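Local structure of protein CbbY (Rhodobacter sphaeroides, 4UAS) at residues 108-113 and 138-143. The protein dephosphorylates xylulose-1,5-bisphosphate, a potent Rubisco inhibitor made by Rubisco itself, as a highly selective magnesium-dependent sugar phosphatase of the HAD superfamily. Numbering follows the deposited sequence. Where two conformers were deposited one is given.
Sequences GIRLAV and FDVIAA
Ala-112 and Val-113 pair with Val-140 and Ile-141 where strands 110-114 and 140-142 run parallel, the two strands of a beta-alpha-beta crossover, joined through helix 119-129, in the Rossmann-like core of this HAD phosphatase. Leu-111 and Asp-139 lead into the ladder, the aspartate turning its side chain back on the neighbouring strand. Its CG stands anti to its own carbonyl carbon (chi1 -60°). From there Asp-139 OD2 takes the N-H of Leu-111 at 2.9 Å through its anti lone pair, in a nearly straight bond. The carbonyl O of Leu-111 accepts twice, from Asp-139 N at 2.8 Å and, longer, from Val-140 N at 3.3 Å. Regular parallel pairing follows, Val-113 N giving to Val-140 O and Ala-142 N to Val-113 O.

On the face shared by Val-113 and Ile-141, CG2 of Val-113 sits 3.5 Å from the centroid of the Phe-138 ring, only 3° off its normal, a CH-pi contact square over the ring. Leu-111 CB meets the same ring obliquely at CD1. An alanine in place of Phe-138 would probably leave a gap beside Val-113 CG2, which would lose its CH-pi partner, and leave that side chain less tightly held, two residues before substrate-binding Thr-115. The opposite face carries Ala-112 and Val-140, CB to CB.

Strand 140-142 is the outermost on this side of the sheet; helix 155-164 packs on Val-140 and Ala-142, helix 97-107 on Leu-111, and strand 4-7, leading to Asp-8, a magnesium ligand and probably the nucleophile, bonds along the other edge of 110-114.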
# COMPACT_ATOMS: atom_id res chain seq x y z
N GLY A 108 -14.69 -5.61 -17.81
CA GLY A 108 -14.29 -4.33 -18.38
C GLY A 108 -14.16 -3.21 -17.38
O GLY A 108 -14.14 -2.03 -17.74
N ILE A 109 -13.97 -3.55 -16.11
CA ILE A 109 -13.85 -2.58 -15.04
C ILE A 109 -12.39 -2.07 -14.99
O ILE A 109 -11.44 -2.83 -15.01
CB ILE A 109 -14.27 -3.24 -13.75
CG1 ILE A 109 -15.78 -3.47 -13.78
CG2 ILE A 109 -13.96 -2.35 -12.53
CD1 ILE A 109 -16.24 -4.38 -12.73
N ARG A 110 -12.21 -0.76 -14.93
CA ARG A 110 -10.85 -0.24 -14.90
C ARG A 110 -10.31 -0.31 -13.46
O ARG A 110 -11.01 -0.14 -12.49
CB ARG A 110 -10.82 1.18 -15.44
CG ARG A 110 -11.26 1.25 -16.89
CD ARG A 110 -11.06 2.65 -17.48
NE ARG A 110 -9.65 2.85 -17.86
CZ ARG A 110 -8.95 3.99 -17.64
NH1 ARG A 110 -9.54 5.01 -17.07
NH2 ARG A 110 -7.69 4.14 -18.01
N LEU A 111 -9.01 -0.48 -13.37
CA LEU A 111 -8.29 -0.75 -12.12
C LEU A 111 -7.18 0.27 -11.89
O LEU A 111 -6.43 0.60 -12.79
CB LEU A 111 -7.67 -2.16 -12.18
CG LEU A 111 -8.63 -3.29 -12.46
CD1 LEU A 111 -7.90 -4.62 -12.50
CD2 LEU A 111 -9.78 -3.39 -11.52
N ALA A 112 -7.04 0.70 -10.63
CA ALA A 112 -5.99 1.60 -10.22
C ALA A 112 -5.28 1.05 -8.98
O ALA A 112 -5.92 0.40 -8.13
CB ALA A 112 -6.49 3.00 -9.95
N VAL A 113 -4.04 1.43 -8.81
CA VAL A 113 -3.34 1.43 -7.54
C VAL A 113 -3.34 2.85 -7.00
O VAL A 113 -3.14 3.80 -7.74
CB VAL A 113 -1.88 0.94 -7.72
CG1 VAL A 113 -0.91 1.46 -6.72
CG2 VAL A 113 -1.94 -0.59 -7.76
N PHE A 138 -2.76 -2.76 -13.96
CA PHE A 138 -3.50 -1.57 -13.52
C PHE A 138 -3.50 -0.54 -14.64
O PHE A 138 -2.45 -0.20 -15.21
CB PHE A 138 -2.87 -1.03 -12.26
CG PHE A 138 -2.93 -2.04 -11.13
CD1 PHE A 138 -4.12 -2.26 -10.43
CD2 PHE A 138 -1.82 -2.76 -10.76
CE1 PHE A 138 -4.17 -3.23 -9.43
CE2 PHE A 138 -1.86 -3.73 -9.77
CZ PHE A 138 -3.04 -3.96 -9.08
N ASP A 139 -4.67 0.03 -14.87
CA ASP A 139 -4.85 1.09 -15.87
C ASP A 139 -4.22 2.40 -15.39
O ASP A 139 -3.76 3.21 -16.22
CB ASP A 139 -6.32 1.25 -16.15
CG ASP A 139 -6.94 -0.02 -16.67
OD1 ASP A 139 -6.63 -0.34 -17.80
OD2 ASP A 139 -7.61 -0.74 -15.91
N VAL A 140 -4.20 2.61 -14.09
CA VAL A 140 -3.72 3.83 -13.46
C VAL A 140 -2.89 3.45 -12.25
O VAL A 140 -3.30 2.59 -11.46
CB VAL A 140 -4.90 4.73 -13.03
CG1 VAL A 140 -4.46 5.85 -12.08
CG2 VAL A 140 -5.61 5.33 -14.25
N ILE A 141 -1.71 4.07 -12.09
CA ILE A 141 -0.87 3.85 -10.93
C ILE A 141 -0.61 5.19 -10.29
O ILE A 141 0.08 6.05 -10.86
CB ILE A 141 0.45 3.11 -11.25
CG1 ILE A 141 0.12 1.72 -11.85
CG2 ILE A 141 1.32 2.94 -10.01
CD1 ILE A 141 1.30 1.02 -12.44
N ALA A 142 -1.13 5.42 -9.10
CA ALA A 142 -0.93 6.59 -8.30
C ALA A 142 -0.10 6.15 -7.08
O ALA A 142 -0.62 5.42 -6.22
CB ALA A 142 -2.27 7.22 -7.92
N ALA A 143 1.15 6.61 -7.00
CA ALA A 143 2.11 6.08 -6.01
C ALA A 143 3.02 7.17 -5.47
O ALA A 143 3.22 8.21 -6.11
CB ALA A 143 2.91 4.95 -6.60